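Local coordinates for viral structural protein 4 (Bombyx mori cytoplasmic polyhedrosis virus, PDB 6TZ0), which binds GTP through a P-loop-like site and packs against the viral RNA-dependent RNA polymerase, probably assisting it in transcription inside the capsid, at residues Met1-Leu7 with Ala49-His53; His53-Ala57 with Tyr171-Leu175; Leu156-Asp161 with Pro181-Thr186. One frame throughout, in Å; residues are numbered along the deposited sequence.

Interaction 1. Residues Met1-Leu7 with Ala49-His53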
ATOM      1  N   MET B   1      -9.372  32.146 -32.161  1.00 27.72           N
ATOM      2  CA  MET B   1      -8.152  31.379 -31.926  1.00 27.72           C
ATOM      3  C   MET B   1      -8.404  29.891 -31.688  1.00 27.72           C
ATOM      4  O   MET B   1      -8.958  29.499 -30.670  1.00 27.72           O
ATOM      5  CB  MET B   1      -7.386  31.950 -30.738  1.00 27.72           C
ATOM      6  CG  MET B   1      -6.102  31.206 -30.462  1.00 27.72           C
ATOM      7  SD  MET B   1      -5.108  31.925 -29.159  1.00 27.72           S
ATOM      8  CE  MET B   1      -3.800  30.718 -29.045  1.00 27.72           C
ATOM      9  N   PHE B   2      -7.975  29.067 -32.634  1.00 28.52           N
ATOM     10  CA  PHE B   2      -8.143  27.629 -32.547  1.00 28.52           C
ATOM     11  C   PHE B   2      -7.039  27.008 -31.701  1.00 28.52           C
ATOM     12  O   PHE B   2      -5.993  27.610 -31.463  1.00 28.52           O
ATOM     13  CB  PHE B   2      -8.134  27.018 -33.941  1.00 28.52           C
ATOM     14  CG  PHE B   2      -9.328  27.367 -34.757  1.00 28.52           C
ATOM     15  CD1 PHE B   2     -10.467  26.591 -34.705  1.00 28.52           C
ATOM     16  CD2 PHE B   2      -9.326  28.492 -35.552  1.00 28.52           C
ATOM     17  CE1 PHE B   2     -11.569  26.920 -35.451  1.00 28.52           C
ATOM     18  CE2 PHE B   2     -10.424  28.824 -36.291  1.00 28.52           C
ATOM     19  CZ  PHE B   2     -11.547  28.041 -36.241  1.00 28.52           C
ATOM     20  N   ALA B   3      -7.286  25.782 -31.243  1.00 28.19           N
ATOM     21  CA  ALA B   3      -6.262  25.053 -30.505  1.00 28.19           C
ATOM     22  C   ALA B   3      -5.107  24.656 -31.409  1.00 28.19           C
ATOM     23  O   ALA B   3      -3.958  24.599 -30.962  1.00 28.19           O
ATOM     24  CB  ALA B   3      -6.871  23.820 -29.847  1.00 28.19           C
ATOM     25  N   ILE B   4      -5.393  24.382 -32.674  1.00 28.90           N
ATOM     26  CA  ILE B   4      -4.387  24.060 -33.674  1.00 28.90           C
ATOM     27  C   ILE B   4      -4.457  25.137 -34.741  1.00 28.90           C
ATOM     28  O   ILE B   4      -5.543  25.441 -35.245  1.00 28.90           O
ATOM     29  CB  ILE B   4      -4.623  22.661 -34.268  1.00 28.90           C
ATOM     30  CG1 ILE B   4      -4.545  21.612 -33.164  1.00 28.90           C
ATOM     31  CG2 ILE B   4      -3.607  22.351 -35.340  1.00 28.90           C
ATOM     32  CD1 ILE B   4      -5.107  20.291 -33.544  1.00 28.90           C
ATOM     33  N   ASP B   5      -3.312  25.713 -35.069  1.00 30.92           N
ATOM     34  CA  ASP B   5      -3.230  26.857 -35.967  1.00 30.92           C
ATOM     35  C   ASP B   5      -3.600  26.445 -37.387  1.00 30.92           C
ATOM     36  O   ASP B   5      -2.944  25.563 -37.950  1.00 30.92           O
ATOM     37  CB  ASP B   5      -1.810  27.405 -35.913  1.00 30.92           C
ATOM     38  CG  ASP B   5      -1.684  28.788 -36.499  1.00 30.92           C
ATOM     39  OD1 ASP B   5      -2.693  29.355 -36.963  1.00 30.92           O
ATOM     40  OD2 ASP B   5      -0.558  29.321 -36.492  1.00 30.92           O
ATOM     41  N   PRO B   6      -4.634  27.035 -37.998  1.00 29.50           N
ATOM     42  CA  PRO B   6      -4.983  26.645 -39.370  1.00 29.50           C
ATOM     43  C   PRO B   6      -4.011  27.150 -40.413  1.00 29.50           C
ATOM     44  O   PRO B   6      -3.938  26.562 -41.496  1.00 29.50           O
ATOM     45  CB  PRO B   6      -6.373  27.264 -39.572  1.00 29.50           C
ATOM     46  CG  PRO B   6      -6.881  27.519 -38.219  1.00 29.50           C
ATOM     47  CD  PRO B   6      -5.677  27.885 -37.410  1.00 29.50           C
ATOM     48  N   LEU B   7      -3.273  28.223 -40.131  1.00 30.45           N
ATOM     49  CA  LEU B   7      -2.321  28.737 -41.105  1.00 30.45           C
ATOM     50  C   LEU B   7      -1.076  27.872 -41.182  1.00 30.45           C
ATOM     51  O   LEU B   7      -0.399  27.858 -42.214  1.00 30.45           O
ATOM     52  CB  LEU B   7      -1.941  30.174 -40.764  1.00 30.45           C
ATOM     53  CG  LEU B   7      -3.060  31.213 -40.815  1.00 30.45           C
ATOM     54  CD1 LEU B   7      -2.518  32.547 -40.373  1.00 30.45           C
ATOM     55  CD2 LEU B   7      -3.655  31.310 -42.196  1.00 30.45           C
ATOM     56  N   ALA B  49      -4.104  35.275 -34.181  1.00 29.63           N
ATOM     57  CA  ALA B  49      -4.040  33.996 -33.486  1.00 29.63           C
ATOM     58  C   ALA B  49      -2.782  33.213 -33.843  1.00 29.63           C
ATOM     59  O   ALA B  49      -2.224  32.521 -32.982  1.00 29.63           O
ATOM     60  CB  ALA B  49      -5.283  33.168 -33.796  1.00 29.63           C
ATOM     61  N   SER B  50      -2.316  33.318 -35.093  1.00 29.33           N
ATOM     62  CA  SER B  50      -1.059  32.673 -35.469  1.00 29.33           C
ATOM     63  C   SER B  50       0.127  33.270 -34.717  1.00 29.33           C
ATOM     64  O   SER B  50       1.015  32.536 -34.250  1.00 29.33           O
ATOM     65  CB  SER B  50      -0.849  32.790 -36.975  1.00 29.33           C
ATOM     66  OG  SER B  50       0.390  32.235 -37.358  1.00 29.33           O
ATOM     67  N   LEU B  51       0.144  34.600 -34.572  1.00 28.24           N
ATOM     68  CA  LEU B  51       1.203  35.260 -33.808  1.00 28.24           C
ATOM     69  C   LEU B  51       1.167  34.865 -32.334  1.00 28.24           C
ATOM     70  O   LEU B  51       2.221  34.690 -31.704  1.00 28.24           O
ATOM     71  CB  LEU B  51       1.083  36.775 -33.954  1.00 28.24           C
ATOM     72  CG  LEU B  51       1.341  37.374 -35.334  1.00 28.24           C
ATOM     73  CD1 LEU B  51       1.029  38.852 -35.338  1.00 28.24           C
ATOM     74  CD2 LEU B  51       2.773  37.143 -35.747  1.00 28.24           C
ATOM     75  N   ILE B  52      -0.035  34.701 -31.775  1.00 28.95           N
ATOM     76  CA  ILE B  52      -0.155  34.272 -30.383  1.00 28.95           C
ATOM     77  C   ILE B  52       0.344  32.838 -30.209  1.00 28.95           C
ATOM     78  O   ILE B  52       1.018  32.530 -29.218  1.00 28.95           O
ATOM     79  CB  ILE B  52      -1.606  34.450 -29.894  1.00 28.95           C
ATOM     80  CG1 ILE B  52      -1.957  35.929 -29.798  1.00 28.95           C
ATOM     81  CG2 ILE B  52      -1.824  33.848 -28.531  1.00 28.95           C
ATOM     82  CD1 ILE B  52      -3.414  36.174 -29.523  1.00 28.95           C
ATOM     83  N   HIS B  53       0.055  31.951 -31.174  1.00 28.90           N
ATOM     84  CA  HIS B  53       0.577  30.582 -31.115  1.00 28.90           C
ATOM     85  C   HIS B  53       2.099  30.545 -31.147  1.00 28.90           C
ATOM     86  O   HIS B  53       2.722  29.790 -30.384  1.00 28.90           O
ATOM     87  CB  HIS B  53       0.045  29.739 -32.270  1.00 28.90           C
ATOM     88  CG  HIS B  53      -1.362  29.270 -32.097  1.00 28.90           C
ATOM     89  ND1 HIS B  53      -2.445  29.976 -32.567  1.00 28.90           N
ATOM     90  CD2 HIS B  53      -1.860  28.146 -31.533  1.00 28.90           C
ATOM     91  CE1 HIS B  53      -3.551  29.312 -32.291  1.00 28.90           C
ATOM     92  NE2 HIS B  53      -3.224  28.203 -31.654  1.00 28.90           N
TER
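Start at Ala-49, where the helix 41-60 meets the very first residue of the chain: the Ala-49 CB sits 3.9 Å from the CB of Met-1, and the CA atoms of Met-1 and Ala-49 lie 5.1 Å apart, a closeness consistent with the small alanine side chain. One residue on, Ser-50 faces Asp-5. Its OG donates a hydrogen bond to Asp-5 OD2 at 3.2 Å, while the other carboxylate oxygen, Asp-5 OD1, weakly accepts the backbone N of Leu-7 at 3.4 Å, a local Asx turn; the CD1 of Leu-7 then rests 3.8 Å from the CB of Ser-50. The arrangement is an irregular N-terminal arm, without helix or strand before helix 10-15, laid across one face of helix 41-60. Next to touch the arm is Ile-52, whose CG2 meets the Met-1 CE at 3.7 Å; Ile-77 of helix 70-79 packs on both side chains. His-53 closes the segment, held at both ring nitrogens and on both faces of its ring. Its ND1 is held within the helix, donating to the Ala-49 O one turn back at 2.6 Å, which leaves NE2 pointed at the arm, where it gives a weak hydrogen bond to the Phe-2 O at 2.8 Å with an N-H...O angle of 126°. Above one face of the imidazole lies the Met-1 CE, 3.7 Å from the ring centroid; against the opposite face lies the Asp-5 CB, 4.2 Å from that centroid, both as CH-pi contacts.

Interaction 2. Residues His53-Ala57 with Tyr171-Leu175; sequences HSMLA and YINQL
Tyr-171 lays its ring along the helix surface at Leu-56 and Ala-57, its CD1 3.7 Å from the Leu-56 CB and its OH 3.8 Å from the Ala-57 CB. This is a near-perpendicular helix-helix packing: both segments are alpha-helical, parts of helices 41-60 and 170-176, with short axes 11.3 Å apart at closest approach and crossing at 98°. The CA atoms come nearest at Leu-56 and Tyr-171, 7.2 Å apart. Tyr-171 takes chi1 p (52°), with chi2 87°, and the Leu-56 O and Ala-57 N lie over one face of its ring. Leu-56 (m, t) points at the other helix and puts its CD1 3.8 Å from the CD1 of Leu-175 (m, t) and 4.2 Å from the CD1 of Ile-172 (m, m). No hydrogen bond crosses; His-53 spends its ND1 on the Ala-49 O. Beyond, Tyr-73 of helix 70-79 touches both leucines, while Asn-173 and Gln-174 meet the polymerase chain. The His-53 CD2 stands 4.4 Å from the Ile-172 CD1.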
ATOM      1  N   HIS B  53       0.055  31.951 -31.174  1.00 28.90           N
ATOM      2  CA  HIS B  53       0.577  30.582 -31.115  1.00 28.90           C
ATOM      3  C   HIS B  53       2.099  30.545 -31.147  1.00 28.90           C
ATOM      4  O   HIS B  53       2.722  29.790 -30.384  1.00 28.90           O
ATOM      5  CB  HIS B  53       0.045  29.739 -32.270  1.00 28.90           C
ATOM      6  CG  HIS B  53      -1.362  29.270 -32.097  1.00 28.90           C
ATOM      7  ND1 HIS B  53      -2.445  29.976 -32.567  1.00 28.90           N
ATOM      8  CD2 HIS B  53      -1.860  28.146 -31.533  1.00 28.90           C
ATOM      9  CE1 HIS B  53      -3.551  29.312 -32.291  1.00 28.90           C
ATOM     10  NE2 HIS B  53      -3.224  28.203 -31.654  1.00 28.90           N
ATOM     11  N   SER B  54       2.709  31.355 -32.016  1.00 29.63           N
ATOM     12  CA  SER B  54       4.168  31.384 -32.105  1.00 29.63           C
ATOM     13  C   SER B  54       4.796  31.910 -30.819  1.00 29.63           C
ATOM     14  O   SER B  54       5.776  31.340 -30.316  1.00 29.63           O
ATOM     15  CB  SER B  54       4.589  32.245 -33.288  1.00 29.63           C
ATOM     16  OG  SER B  54       4.081  31.723 -34.499  1.00 29.63           O
ATOM     17  N   MET B  55       4.218  32.979 -30.261  1.00 32.75           N
ATOM     18  CA  MET B  55       4.720  33.551 -29.015  1.00 32.75           C
ATOM     19  C   MET B  55       4.575  32.577 -27.851  1.00 32.75           C
ATOM     20  O   MET B  55       5.482  32.459 -27.017  1.00 32.75           O
ATOM     21  CB  MET B  55       3.978  34.856 -28.729  1.00 32.75           C
ATOM     22  CG  MET B  55       4.440  35.621 -27.513  1.00 32.75           C
ATOM     23  SD  MET B  55       6.085  36.306 -27.650  1.00 32.75           S
ATOM     24  CE  MET B  55       5.778  37.658 -28.774  1.00 32.75           C
ATOM     25  N   LEU B  56       3.456  31.846 -27.798  1.00 31.33           N
ATOM     26  CA  LEU B  56       3.244  30.872 -26.730  1.00 31.33           C
ATOM     27  C   LEU B  56       4.214  29.705 -26.820  1.00 31.33           C
ATOM     28  O   LEU B  56       4.704  29.229 -25.790  1.00 31.33           O
ATOM     29  CB  LEU B  56       1.810  30.357 -26.754  1.00 31.33           C
ATOM     30  CG  LEU B  56       0.742  31.253 -26.149  1.00 31.33           C
ATOM     31  CD1 LEU B  56      -0.612  30.661 -26.402  1.00 31.33           C
ATOM     32  CD2 LEU B  56       0.995  31.350 -24.671  1.00 31.33           C
ATOM     33  N   ALA B  57       4.499  29.229 -28.035  1.00 30.82           N
ATOM     34  CA  ALA B  57       5.476  28.155 -28.188  1.00 30.82           C
ATOM     35  C   ALA B  57       6.872  28.612 -27.787  1.00 30.82           C
ATOM     36  O   ALA B  57       7.616  27.858 -27.140  1.00 30.82           O
ATOM     37  CB  ALA B  57       5.465  27.641 -29.622  1.00 30.82           C
ATOM     38  N   TYR B 171       0.925  23.613 -24.376  1.00 28.05           N
ATOM     39  CA  TYR B 171       0.626  24.908 -23.769  1.00 28.05           C
ATOM     40  C   TYR B 171      -0.836  25.305 -23.954  1.00 28.05           C
ATOM     41  O   TYR B 171      -1.418  25.947 -23.071  1.00 28.05           O
ATOM     42  CB  TYR B 171       1.579  25.979 -24.315  1.00 28.05           C
ATOM     43  CG  TYR B 171       1.672  26.073 -25.824  1.00 28.05           C
ATOM     44  CD1 TYR B 171       0.783  26.851 -26.551  1.00 28.05           C
ATOM     45  CD2 TYR B 171       2.658  25.387 -26.518  1.00 28.05           C
ATOM     46  CE1 TYR B 171       0.864  26.934 -27.924  1.00 28.05           C
ATOM     47  CE2 TYR B 171       2.748  25.468 -27.889  1.00 28.05           C
ATOM     48  CZ  TYR B 171       1.847  26.240 -28.584  1.00 28.05           C
ATOM     49  OH  TYR B 171       1.934  26.321 -29.952  1.00 28.05           O
ATOM     50  N   ILE B 172      -1.463  24.882 -25.051  1.00 26.62           N
ATOM     51  CA  ILE B 172      -2.894  25.112 -25.217  1.00 26.62           C
ATOM     52  C   ILE B 172      -3.690  24.286 -24.209  1.00 26.62           C
ATOM     53  O   ILE B 172      -4.669  24.773 -23.630  1.00 26.62           O
ATOM     54  CB  ILE B 172      -3.311  24.830 -26.671  1.00 26.62           C
ATOM     55  CG1 ILE B 172      -2.560  25.759 -27.617  1.00 26.62           C
ATOM     56  CG2 ILE B 172      -4.799  25.030 -26.872  1.00 26.62           C
ATOM     57  CD1 ILE B 172      -2.840  27.222 -27.375  1.00 26.62           C
ATOM     58  N   ASN B 173      -3.254  23.049 -23.949  1.00 26.66           N
ATOM     59  CA  ASN B 173      -3.863  22.236 -22.900  1.00 26.66           C
ATOM     60  C   ASN B 173      -3.682  22.853 -21.524  1.00 26.66           C
ATOM     61  O   ASN B 173      -4.550  22.698 -20.660  1.00 26.66           O
ATOM     62  CB  ASN B 173      -3.266  20.832 -22.895  1.00 26.66           C
ATOM     63  CG  ASN B 173      -3.724  19.999 -24.057  1.00 26.66           C
ATOM     64  OD1 ASN B 173      -4.889  20.035 -24.438  1.00 26.66           O
ATOM     65  ND2 ASN B 173      -2.812  19.228 -24.622  1.00 26.66           N
ATOM     66  N   GLN B 174      -2.559  23.535 -21.297  1.00 28.99           N
ATOM     67  CA  GLN B 174      -2.373  24.269 -20.051  1.00 28.99           C
ATOM     68  C   GLN B 174      -3.323  25.455 -19.958  1.00 28.99           C
ATOM     69  O   GLN B 174      -3.748  25.823 -18.860  1.00 28.99           O
ATOM     70  CB  GLN B 174      -0.924  24.730 -19.943  1.00 28.99           C
ATOM     71  CG  GLN B 174       0.055  23.582 -19.881  1.00 28.99           C
ATOM     72  CD  GLN B 174       1.490  24.015 -20.017  1.00 28.99           C
ATOM     73  OE1 GLN B 174       1.793  25.200 -20.067  1.00 28.99           O
ATOM     74  NE2 GLN B 174       2.377  23.048 -20.151  1.00 28.99           N
ATOM     75  N   LEU B 175      -3.670  26.058 -21.096  1.00 26.94           N
ATOM     76  CA  LEU B 175      -4.604  27.180 -21.088  1.00 26.94           C
ATOM     77  C   LEU B 175      -6.065  26.763 -20.968  1.00 26.94           C
ATOM     78  O   LEU B 175      -6.884  27.598 -20.575  1.00 26.94           O
ATOM     79  CB  LEU B 175      -4.448  28.016 -22.353  1.00 26.94           C
ATOM     80  CG  LEU B 175      -3.117  28.728 -22.521  1.00 26.94           C
ATOM     81  CD1 LEU B 175      -3.099  29.399 -23.864  1.00 26.94           C
ATOM     82  CD2 LEU B 175      -2.923  29.719 -21.409  1.00 26.94           C
TER

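Interaction 3. Residues Leu156-Asp161 with Pro181-Thr186; sequences LIIFDD and PHIIPT
This is a parallel two-stranded sheet, strand 157-159 beside strand 182-184, joined by a beta-alpha-beta crossover that runs through helices 162-166 and 170-176. Strand axes lie 4.8 Å apart at 25°. Register pairs Ile-157 with His-182, Ile-158 with Ile-183 and Phe-159 with Ile-184, at CA-CA distances of 4.8, 5.1 and 4.9 Å. Backbone angles are extended up to Phe-159; Asp-160 turns off (-95/32) and Asp-161 is the N-cap of helix 162-166. Four hydrogen bonds zigzag between the strands: His-182 N to Leu-156 O 2.8 Å, Ile-158 N to His-182 O 3.1 Å, Ile-184 N to Ile-158 O 3.0 Å and Asp-160 N to Ile-184 O 3.0 Å. Ile-157, Phe-159, His-182 and Ile-184 share one face, where Tyr-197 and Leu-198 of helix 196-201 pack. There Ile-184 (m, t) sets its CD1 3.7 Å from the Ile-157 CG2 (chi1 m). Ile-158 and Ile-183, both m, t, share the other face, against Tyr-583 of the polymerase chain; the Ile-158 CD1 reaches the Pro-181 CB at 3.8 Å. Phe-159 (chi1 m, chi2 -9°) turns its ring edge to Ile-184, and the Phe-159 CE1 lies 3.6 Å from the Ile-184 CD1.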
ATOM      1  N   LEU B 156     -10.802  30.481 -27.175  1.00 27.87           N
ATOM      2  CA  LEU B 156     -10.092  29.262 -27.529  1.00 27.87           C
ATOM      3  C   LEU B 156     -11.080  28.238 -28.069  1.00 27.87           C
ATOM      4  O   LEU B 156     -12.113  27.977 -27.449  1.00 27.87           O
ATOM      5  CB  LEU B 156      -9.352  28.731 -26.305  1.00 27.87           C
ATOM      6  CG  LEU B 156      -8.253  27.684 -26.453  1.00 27.87           C
ATOM      7  CD1 LEU B 156      -7.213  27.950 -25.399  1.00 27.87           C
ATOM      8  CD2 LEU B 156      -8.796  26.304 -26.257  1.00 27.87           C
ATOM      9  N   ILE B 157     -10.764  27.654 -29.223  1.00 27.03           N
ATOM     10  CA  ILE B 157     -11.718  26.862 -29.989  1.00 27.03           C
ATOM     11  C   ILE B 157     -11.181  25.447 -30.164  1.00 27.03           C
ATOM     12  O   ILE B 157     -10.071  25.258 -30.671  1.00 27.03           O
ATOM     13  CB  ILE B 157     -12.001  27.509 -31.352  1.00 27.03           C
ATOM     14  CG1 ILE B 157     -12.591  28.901 -31.161  1.00 27.03           C
ATOM     15  CG2 ILE B 157     -12.970  26.681 -32.116  1.00 27.03           C
ATOM     16  CD1 ILE B 157     -12.608  29.706 -32.402  1.00 27.03           C
ATOM     17  N   ILE B 158     -11.979  24.457 -29.761  1.00 26.88           N
ATOM     18  CA  ILE B 158     -11.602  23.051 -29.801  1.00 26.88           C
ATOM     19  C   ILE B 158     -12.666  22.290 -30.582  1.00 26.88           C
ATOM     20  O   ILE B 158     -13.863  22.542 -30.413  1.00 26.88           O
ATOM     21  CB  ILE B 158     -11.472  22.466 -28.377  1.00 26.88           C
ATOM     22  CG1 ILE B 158     -10.538  23.296 -27.518  1.00 26.88           C
ATOM     23  CG2 ILE B 158     -10.873  21.088 -28.403  1.00 26.88           C
ATOM     24  CD1 ILE B 158     -10.594  22.921 -26.073  1.00 26.88           C
ATOM     25  N   PHE B 159     -12.240  21.359 -31.432  1.00 29.64           N
ATOM     26  CA  PHE B 159     -13.171  20.403 -32.014  1.00 29.64           C
ATOM     27  C   PHE B 159     -13.407  19.263 -31.032  1.00 29.64           C
ATOM     28  O   PHE B 159     -12.548  18.943 -30.209  1.00 29.64           O
ATOM     29  CB  PHE B 159     -12.645  19.821 -33.329  1.00 29.64           C
ATOM     30  CG  PHE B 159     -12.619  20.786 -34.481  1.00 29.64           C
ATOM     31  CD1 PHE B 159     -13.200  22.032 -34.392  1.00 29.64           C
ATOM     32  CD2 PHE B 159     -12.054  20.409 -35.683  1.00 29.64           C
ATOM     33  CE1 PHE B 159     -13.169  22.900 -35.458  1.00 29.64           C
ATOM     34  CE2 PHE B 159     -12.034  21.273 -36.753  1.00 29.64           C
ATOM     35  CZ  PHE B 159     -12.593  22.517 -36.638  1.00 29.64           C
ATOM     36  N   ASP B 160     -14.563  18.614 -31.142  1.00 32.31           N
ATOM     37  CA  ASP B 160     -14.914  17.528 -30.235  1.00 32.31           C
ATOM     38  C   ASP B 160     -14.542  16.161 -30.815  1.00 32.31           C
ATOM     39  O   ASP B 160     -15.222  15.161 -30.569  1.00 32.31           O
ATOM     40  CB  ASP B 160     -16.402  17.595 -29.888  1.00 32.31           C
ATOM     41  CG  ASP B 160     -16.740  16.890 -28.589  1.00 32.31           C
ATOM     42  OD1 ASP B 160     -15.817  16.372 -27.932  1.00 32.31           O
ATOM     43  OD2 ASP B 160     -17.934  16.844 -28.233  1.00 32.31           O
ATOM     44  N   ASP B 161     -13.478  16.113 -31.607  1.00 31.83           N
ATOM     45  CA  ASP B 161     -12.933  14.899 -32.188  1.00 31.83           C
ATOM     46  C   ASP B 161     -11.738  14.449 -31.356  1.00 31.83           C
ATOM     47  O   ASP B 161     -11.065  15.259 -30.727  1.00 31.83           O
ATOM     48  CB  ASP B 161     -12.510  15.165 -33.634  1.00 31.83           C
ATOM     49  CG  ASP B 161     -12.253  13.905 -34.420  1.00 31.83           C
ATOM     50  OD1 ASP B 161     -12.433  12.797 -33.879  1.00 31.83           O
ATOM     51  OD2 ASP B 161     -11.858  14.025 -35.593  1.00 31.83           O
ATOM     52  N   PRO B 181     -13.663  27.239 -23.009  1.00 28.07           N
ATOM     53  CA  PRO B 181     -13.412  27.111 -24.443  1.00 28.07           C
ATOM     54  C   PRO B 181     -14.722  27.005 -25.205  1.00 28.07           C
ATOM     55  O   PRO B 181     -15.791  26.789 -24.637  1.00 28.07           O
ATOM     56  CB  PRO B 181     -12.617  25.811 -24.536  1.00 28.07           C
ATOM     57  CG  PRO B 181     -13.153  25.004 -23.439  1.00 28.07           C
ATOM     58  CD  PRO B 181     -13.478  25.953 -22.325  1.00 28.07           C
ATOM     59  N   HIS B 182     -14.620  27.149 -26.515  1.00 27.23           N
ATOM     60  CA  HIS B 182     -15.766  27.006 -27.401  1.00 27.23           C
ATOM     61  C   HIS B 182     -15.649  25.663 -28.104  1.00 27.23           C
ATOM     62  O   HIS B 182     -14.813  25.492 -28.993  1.00 27.23           O
ATOM     63  CB  HIS B 182     -15.825  28.149 -28.404  1.00 27.23           C
ATOM     64  CG  HIS B 182     -17.064  28.145 -29.238  1.00 27.23           C
ATOM     65  ND1 HIS B 182     -17.159  27.451 -30.423  1.00 27.23           N
ATOM     66  CD2 HIS B 182     -18.266  28.734 -29.048  1.00 27.23           C
ATOM     67  CE1 HIS B 182     -18.366  27.618 -30.931  1.00 27.23           C
ATOM     68  NE2 HIS B 182     -19.056  28.394 -30.118  1.00 27.23           N
ATOM     69  N   ILE B 183     -16.487  24.716 -27.714  1.00 27.96           N
ATOM     70  CA  ILE B 183     -16.381  23.336 -28.169  1.00 27.96           C
ATOM     71  C   ILE B 183     -17.350  23.119 -29.320  1.00 27.96           C
ATOM     72  O   ILE B 183     -18.550  23.377 -29.187  1.00 27.96           O
ATOM     73  CB  ILE B 183     -16.658  22.366 -27.012  1.00 27.96           C
ATOM     74  CG1 ILE B 183     -15.657  22.633 -25.892  1.00 27.96           C
ATOM     75  CG2 ILE B 183     -16.552  20.935 -27.483  1.00 27.96           C
ATOM     76  CD1 ILE B 183     -16.025  22.019 -24.597  1.00 27.96           C
ATOM     77  N   ILE B 184     -16.835  22.647 -30.449  1.00 29.54           N
ATOM     78  CA  ILE B 184     -17.625  22.453 -31.659  1.00 29.54           C
ATOM     79  C   ILE B 184     -17.959  20.972 -31.772  1.00 29.54           C
ATOM     80  O   ILE B 184     -17.037  20.148 -31.830  1.00 29.54           O
ATOM     81  CB  ILE B 184     -16.868  22.933 -32.903  1.00 29.54           C
ATOM     82  CG1 ILE B 184     -16.541  24.411 -32.783  1.00 29.54           C
ATOM     83  CG2 ILE B 184     -17.680  22.679 -34.144  1.00 29.54           C
ATOM     84  CD1 ILE B 184     -15.676  24.913 -33.886  1.00 29.54           C
ATOM     85  N   PRO B 185     -19.233  20.590 -31.814  1.00 31.23           N
ATOM     86  CA  PRO B 185     -19.575  19.170 -31.901  1.00 31.23           C
ATOM     87  C   PRO B 185     -19.325  18.595 -33.285  1.00 31.23           C
ATOM     88  O   PRO B 185     -19.347  19.298 -34.295  1.00 31.23           O
ATOM     89  CB  PRO B 185     -21.069  19.152 -31.563  1.00 31.23           C
ATOM     90  CG  PRO B 185     -21.549  20.484 -31.967  1.00 31.23           C
ATOM     91  CD  PRO B 185     -20.431  21.434 -31.681  1.00 31.23           C
ATOM     92  N   THR B 186     -19.071  17.290 -33.313  1.00 33.18           N
ATOM     93  CA  THR B 186     -18.836  16.546 -34.541  1.00 33.18           C
ATOM     94  C   THR B 186     -19.900  15.467 -34.662  1.00 33.18           C
ATOM     95  O   THR B 186     -20.139  14.724 -33.707  1.00 33.18           O
ATOM     96  CB  THR B 186     -17.441  15.918 -34.553  1.00 33.18           C
ATOM     97  OG1 THR B 186     -17.326  14.988 -33.471  1.00 33.18           O
ATOM     98  CG2 THR B 186     -16.368  16.981 -34.410  1.00 33.18           C
TER

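How the interactions relate
From the N terminus, interaction 1 comes first: it folds residues 1-7 back onto helix 41-60 and closes a loop of 41 residues. Interaction 2 opens on the same helix, at the shared His-53, and spans more than a hundred residues to reach helix 170-176. Interaction 3 crosses it, since strand 157-159 precedes that helix and strand 182-184 follows. The N-terminal arm touches both others: the Met-1 CE packs on Leu-56 and Ile-172, while the Ala-3 N lies 2.9 Å from the Ile-157 O, a probable hydrogen bond. Leu-156 in turn packs on Ile-172 and Leu-175, so arm, two helices and sheet form one continuous block.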